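Local coordinates for protein probable glutathione S-transferase (Pseudomonas aeruginosa, PDB 6JWK) that isomerises maleylpyruvate as a zeta-class member of the glutathione S-transferase superfamily, and probably also acts on maleylacetoacetate and has glutathione transferase activity, at residues I17-A20 and Y26-V29; K114-V119 and E125-W130; A172-R175 and D180-P183. All coordinates share one frame; numbering follows the deposited sequence.

Interaction 1: I17-A20 and Y26-V29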
# COMPACT_ATOMS: atom_id res chain seq x y z
N ILE B 17 -11.03 -8.61 10.33
CA ILE B 17 -12.15 -7.63 10.46
C ILE B 17 -13.00 -7.68 9.19
O ILE B 17 -14.26 -7.72 9.29
CB ILE B 17 -11.58 -6.22 10.69
CG1 ILE B 17 -10.81 -6.14 12.01
CG2 ILE B 17 -12.64 -5.15 10.58
CD1 ILE B 17 -9.96 -4.87 12.13
N ALA B 18 -12.37 -7.69 8.02
CA ALA B 18 -13.12 -7.71 6.74
C ALA B 18 -14.04 -8.94 6.72
O ALA B 18 -15.27 -8.84 6.36
CB ALA B 18 -12.17 -7.74 5.57
N LEU B 19 -13.48 -10.12 7.00
CA LEU B 19 -14.32 -11.35 7.02
C LEU B 19 -15.47 -11.21 8.04
O LEU B 19 -16.58 -11.65 7.73
CB LEU B 19 -13.44 -12.58 7.30
CG LEU B 19 -12.47 -12.91 6.17
CD1 LEU B 19 -11.42 -13.93 6.62
CD2 LEU B 19 -13.22 -13.45 4.95
N ALA B 20 -15.20 -10.69 9.23
CA ALA B 20 -16.22 -10.54 10.30
C ALA B 20 -17.30 -9.59 9.80
O ALA B 20 -18.47 -9.97 9.91
CB ALA B 20 -15.61 -10.09 11.60
N TYR B 26 -16.00 -17.78 10.07
CA TYR B 26 -15.76 -19.26 10.11
C TYR B 26 -14.56 -19.63 9.20
O TYR B 26 -13.83 -20.60 9.47
CB TYR B 26 -17.01 -20.07 9.72
CG TYR B 26 -17.58 -19.76 8.35
CD1 TYR B 26 -18.55 -18.77 8.20
CD2 TYR B 26 -17.14 -20.42 7.21
CE1 TYR B 26 -19.07 -18.47 6.95
CE2 TYR B 26 -17.65 -20.12 5.95
CZ TYR B 26 -18.62 -19.14 5.83
OH TYR B 26 -19.15 -18.83 4.60
N GLN B 27 -14.29 -18.87 8.14
CA GLN B 27 -13.14 -19.12 7.24
C GLN B 27 -11.76 -18.98 7.94
O GLN B 27 -10.76 -19.52 7.38
CB GLN B 27 -13.34 -18.20 6.02
CG GLN B 27 -14.65 -18.48 5.28
CD GLN B 27 -14.74 -17.88 3.89
OE1 GLN B 27 -13.99 -16.98 3.48
NE2 GLN B 27 -15.72 -18.37 3.14
N VAL B 28 -11.62 -18.30 9.08
CA VAL B 28 -10.27 -18.04 9.72
C VAL B 28 -9.65 -19.36 10.22
O VAL B 28 -10.41 -20.15 10.69
CB VAL B 28 -10.32 -16.99 10.85
CG1 VAL B 28 -8.96 -16.89 11.55
CG2 VAL B 28 -10.82 -15.64 10.34
N VAL B 29 -8.32 -19.52 10.12
CA VAL B 29 -7.48 -20.72 10.43
C VAL B 29 -6.15 -20.26 11.01
O VAL B 29 -5.29 -19.78 10.28
CB VAL B 29 -7.20 -21.55 9.16
CG1 VAL B 29 -6.23 -22.69 9.45
CG2 VAL B 29 -8.47 -22.05 8.48
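Leu19 reaches from helix 10-22 to the chain that turns into strand 28-30 and spreads its two methyls over two consecutive residues there. CD1 meets the methyl CG2 of Val28 at 4.1 Å, an apolar contact in which one branch of each side chain takes part. CD2 lies 3.9 Å from OE1 of Gln27, a van der Waals approach in which the leucine and the extended glutamine chain cross at about a right angle. CG of Leu19 lies beside the backbone N (chi1 -68°), anti to the carbonyl carbon, and the two methyls part toward Gln27 and Val28; CB points toward residues 26-29. Val28 has CG1 anti to its backbone N (chi1 174°), which places CG2 on the side of Leu19. The backbones stay well apart, 7.9 Å between CA of Leu19 and CA of Gln27, and side chains alone bridge the gap. Leu19 also packs on Leu3 of strand 2-5, while the backbones of Gln27 and Val29 hydrogen-bond to that strand. Helix and returning strand are thus joined by a small side-chain contact, in the beta-alpha-beta unit 2-5, 10-22, 28-30 that opens the thioredoxin-like N-terminal domain of glutathione transferases.

Interaction 2: K114-V119 and E125-W130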
# COMPACT_ATOMS: atom_id res chain seq x y z
N LYS B 114 13.00 -6.39 13.68
CA LYS B 114 14.03 -7.48 13.76
C LYS B 114 15.28 -7.01 13.03
O LYS B 114 16.38 -7.07 13.64
CB LYS B 114 13.58 -8.79 13.11
CG LYS B 114 12.61 -9.64 13.91
CD LYS B 114 12.19 -10.90 13.14
CE LYS B 114 10.99 -11.62 13.71
NZ LYS B 114 11.22 -12.03 15.12
N TYR B 115 15.16 -6.54 11.79
CA TYR B 115 16.34 -6.01 11.04
C TYR B 115 17.03 -4.94 11.88
O TYR B 115 18.28 -4.99 11.98
CB TYR B 115 16.01 -5.48 9.65
CG TYR B 115 17.22 -5.22 8.77
CD1 TYR B 115 17.96 -4.05 8.89
CD2 TYR B 115 17.59 -6.12 7.77
CE1 TYR B 115 19.06 -3.81 8.09
CE2 TYR B 115 18.68 -5.87 6.94
CZ TYR B 115 19.42 -4.71 7.10
OH TYR B 115 20.51 -4.43 6.31
N LEU B 116 16.30 -3.96 12.43
CA LEU B 116 16.94 -2.84 13.19
C LEU B 116 17.74 -3.44 14.37
O LEU B 116 18.86 -2.97 14.62
CB LEU B 116 15.90 -1.82 13.66
CG LEU B 116 15.32 -0.88 12.60
CD1 LEU B 116 14.25 0.03 13.20
CD2 LEU B 116 16.40 -0.04 11.91
N THR B 117 17.19 -4.45 15.06
CA THR B 117 17.81 -5.12 16.25
C THR B 117 19.03 -5.92 15.77
O THR B 117 20.19 -5.46 15.97
CB THR B 117 16.80 -6.02 16.97
OG1 THR B 117 15.58 -5.31 17.18
CG2 THR B 117 17.29 -6.54 18.31
N GLN B 118 18.76 -7.00 15.03
CA GLN B 118 19.68 -8.12 14.73
C GLN B 118 20.73 -7.69 13.72
O GLN B 118 21.79 -8.32 13.72
CB GLN B 118 18.90 -9.34 14.25
CG GLN B 118 17.95 -9.84 15.32
CD GLN B 118 17.20 -11.09 14.96
OE1 GLN B 118 17.02 -11.42 13.79
NE2 GLN B 118 16.72 -11.78 15.97
N VAL B 119 20.49 -6.64 12.93
CA VAL B 119 21.47 -6.23 11.88
C VAL B 119 22.15 -4.92 12.26
O VAL B 119 23.34 -4.83 12.01
CB VAL B 119 20.85 -6.12 10.48
CG1 VAL B 119 21.91 -5.73 9.46
CG2 VAL B 119 20.13 -7.40 10.08
N GLU B 125 14.95 1.29 23.03
CA GLU B 125 14.68 2.74 23.21
C GLU B 125 14.72 3.46 21.87
O GLU B 125 13.89 4.35 21.65
CB GLU B 125 15.68 3.36 24.19
CG GLU B 125 15.95 4.84 23.96
CD GLU B 125 16.81 5.45 25.06
OE1 GLU B 125 18.06 5.46 24.92
OE2 GLU B 125 16.23 5.89 26.08
N ASP B 126 15.72 3.18 21.03
CA ASP B 126 15.80 3.86 19.71
C ASP B 126 14.70 3.27 18.81
O ASP B 126 14.15 4.04 18.03
CB ASP B 126 17.20 3.77 19.12
CG ASP B 126 18.17 4.61 19.92
OD1 ASP B 126 17.93 5.82 20.04
OD2 ASP B 126 19.13 4.02 20.44
N ARG B 127 14.41 1.98 18.95
CA ARG B 127 13.32 1.27 18.22
C ARG B 127 11.97 1.94 18.54
O ARG B 127 11.29 2.36 17.57
CB ARG B 127 13.29 -0.22 18.55
CG ARG B 127 13.92 -1.04 17.44
CD ARG B 127 14.75 -2.19 17.93
NE ARG B 127 14.02 -2.97 18.91
CZ ARG B 127 14.59 -3.61 19.91
NH1 ARG B 127 15.89 -3.55 20.07
NH2 ARG B 127 13.86 -4.31 20.74
N GLN B 128 11.62 2.00 19.84
CA GLN B 128 10.54 2.85 20.42
C GLN B 128 10.43 4.18 19.66
O GLN B 128 9.31 4.51 19.20
CB GLN B 128 10.84 3.12 21.90
CG GLN B 128 10.28 4.46 22.41
CD GLN B 128 8.80 4.29 22.38
OE1 GLN B 128 8.37 3.15 22.33
NE2 GLN B 128 8.05 5.36 22.29
N ARG B 129 11.51 4.98 19.61
CA ARG B 129 11.48 6.37 19.04
C ARG B 129 11.27 6.33 17.50
O ARG B 129 10.62 7.23 16.91
CB ARG B 129 12.78 7.12 19.35
CG ARG B 129 12.94 7.53 20.82
CD ARG B 129 14.24 8.24 21.23
NE ARG B 129 15.32 7.72 20.42
CZ ARG B 129 15.84 8.30 19.32
NH1 ARG B 129 15.43 9.50 18.93
NH2 ARG B 129 16.78 7.68 18.63
N TRP B 130 11.84 5.34 16.84
CA TRP B 130 11.57 5.14 15.39
C TRP B 130 10.06 4.92 15.22
O TRP B 130 9.47 5.61 14.39
CB TRP B 130 12.40 3.95 14.87
CG TRP B 130 11.95 3.26 13.63
CD1 TRP B 130 10.96 2.31 13.52
CD2 TRP B 130 12.60 3.31 12.36
NE1 TRP B 130 10.92 1.83 12.24
CE2 TRP B 130 11.92 2.42 11.51
CE3 TRP B 130 13.68 4.06 11.85
CZ2 TRP B 130 12.29 2.25 10.17
CZ3 TRP B 130 14.04 3.89 10.52
CH2 TRP B 130 13.33 3.01 9.69
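Leu116 keeps CG beside its backbone N (chi1 -75°), and Trp130 swings CG anti to its own N (chi1 158°), which carries the indole to the leucine, one face toward it. Methyl CD1 of Leu116 sits 3.7 Å from the centroid of the five-membered ring of Trp130 and only 8° off its normal, a CH-pi contact squarely over the face. CE2 is the nearest ring atom to that methyl. The indole is also held through NE1, which hydrogen-bonds to the backbone O of Leu107. One residue on from Leu116, Thr117 meets Arg127 at about a right angle: OG1 stands 3.1 Å above the guanidinium plane, offset toward the rim. At 3.3 Å from NE of Arg127, OG1 of Thr117 is close but badly angled for a hydrogen bond; the hydroxyl is bonded to Leu113 O, and Arg127 NH1 to Ile122 O. The arginine chain is bent at chi2 and chi3, and its CG passes 4.3 Å from CB of Leu116. These contacts close a helical hairpin of the all-helical C-terminal domain, formed by helices 110-120 and 124-149; the axes of segments 114-119 and 125-130 run nearly antiparallel, 10.8 Å apart at closest approach. Within 125-130, Arg129 NH2 forms a salt bridge to Asp126 OD1 at 2.6 Å, tilted somewhat from the guanidinium plane. The hairpin also belongs to the dimer: Leu116 packs on Trp130 of the second subunit, the Trp130 ring meets Tyr115 of that subunit, and Tyr115 meets His133 and Trp134 of the second subunit.

Interaction 3: A172-R175 and D180-P183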
# COMPACT_ATOMS: atom_id res chain seq x y z
N ALA B 172 -4.11 -0.10 17.67
CA ALA B 172 -3.78 -1.11 18.72
C ALA B 172 -2.25 -1.20 18.83
O ALA B 172 -1.72 -1.13 19.92
CB ALA B 172 -4.40 -2.44 18.41
N ASN B 173 -1.57 -1.22 17.69
CA ASN B 173 -0.10 -1.35 17.60
C ASN B 173 0.55 -0.12 18.22
O ASN B 173 1.52 -0.30 19.02
CB ASN B 173 0.40 -1.44 16.16
CG ASN B 173 0.42 -2.84 15.62
OD1 ASN B 173 0.31 -3.80 16.38
ND2 ASN B 173 0.59 -2.94 14.30
N ALA B 174 0.12 1.07 17.81
CA ALA B 174 0.69 2.34 18.31
C ALA B 174 0.51 2.40 19.84
O ALA B 174 1.47 2.85 20.56
CB ALA B 174 0.09 3.53 17.62
N ARG B 175 -0.65 1.97 20.34
CA ARG B 175 -0.98 2.06 21.79
C ARG B 175 0.00 1.15 22.52
O ARG B 175 0.61 1.61 23.51
CB ARG B 175 -2.42 1.63 22.07
CG ARG B 175 -2.78 1.53 23.55
CD ARG B 175 -4.29 1.32 23.75
NE ARG B 175 -5.06 2.41 23.14
CZ ARG B 175 -5.78 2.37 22.00
NH1 ARG B 175 -5.87 1.25 21.30
NH2 ARG B 175 -6.36 3.46 21.53
N ASP B 180 1.95 8.24 22.10
CA ASP B 180 0.96 9.25 22.54
C ASP B 180 -0.16 9.36 21.49
O ASP B 180 0.09 9.95 20.42
CB ASP B 180 1.66 10.61 22.72
CG ASP B 180 0.73 11.65 23.29
OD1 ASP B 180 -0.38 11.25 23.69
OD2 ASP B 180 1.06 12.82 23.23
N LEU B 181 -1.38 8.96 21.85
CA LEU B 181 -2.54 8.96 20.94
C LEU B 181 -3.50 10.13 21.26
O LEU B 181 -4.46 10.36 20.49
CB LEU B 181 -3.23 7.61 21.08
CG LEU B 181 -2.36 6.41 20.66
CD1 LEU B 181 -3.18 5.14 20.67
CD2 LEU B 181 -1.74 6.63 19.29
N ALA B 182 -3.19 10.93 22.28
CA ALA B 182 -3.96 12.15 22.65
C ALA B 182 -4.14 13.09 21.47
O ALA B 182 -5.20 13.69 21.34
CB ALA B 182 -3.32 12.86 23.83
N PRO B 183 -3.16 13.33 20.57
CA PRO B 183 -3.39 14.22 19.44
C PRO B 183 -4.38 13.72 18.36
O PRO B 183 -4.71 14.49 17.46
CB PRO B 183 -2.01 14.47 18.82
CG PRO B 183 -1.04 14.00 19.91
CD PRO B 183 -1.76 12.89 20.68
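Leu181 packs against Ala174 and Arg175 of helix 162-176, and the segment around it starts with Asp180, whose carboxylate closes a turn. Asp180 OD1 accepts from the backbone N of Ala182 at 3.2 Å, making an Asx turn; the N-H comes from above the carboxylate plane, 47° out of it. The bond spans Leu181, whose side chain points back to the helix. There CG lies beside the backbone N (chi1 -63°), and the two methyls divide the work. CD2 of Leu181 packs on CB of Ala174 at 4.0 Å. CD1 lies over one face of the Arg175 guanidinium, 3.7 Å from NH2, and also 3.9 Å from CB of the same residue. Arg175 leaves the helix with CG anti to its backbone N and bends at chi3, -57°, which brings its planar head round over the methyl, the two side chains crossing at about a right angle. The head is held by other partners: NH1 forms a salt bridge to Glu191 OE2, and NE bonds to a glycerol probably left from crystallisation. Leu181 further packs on Leu188 of helix 185-195 and Leu139 of helix 124-149. Past Leu181, Ala182 and Pro183 carry the chain on toward helix 185-195. An Asx turn thus lies in the loop between two successive helices, its middle residue packed among helices of the all-helical C-terminal domain of glutathione transferases.

How the interactions relate
The three contacts follow one another along the chain without overlapping. Interaction 1 belongs to the thioredoxin-like N-terminal domain; interactions 2 and 3 both lie in the helical C-terminal domain. Centres of 1 and 2 are about 32 Å apart, those of 1 and 3 about 26 Å, and those of 2 and 3 about 19 Å; no two touch. Helix 124-149 connects the latter pair: it supplies residues 125-130 to interaction 2, and further along reaches interaction 3 through Val135, which touches Ala174. Helix 162-176, which carries residues 172-175, also touches Ile17 and Ala18 of helix 10-22, joining the two domains. Interaction 2 alone borders the second subunit.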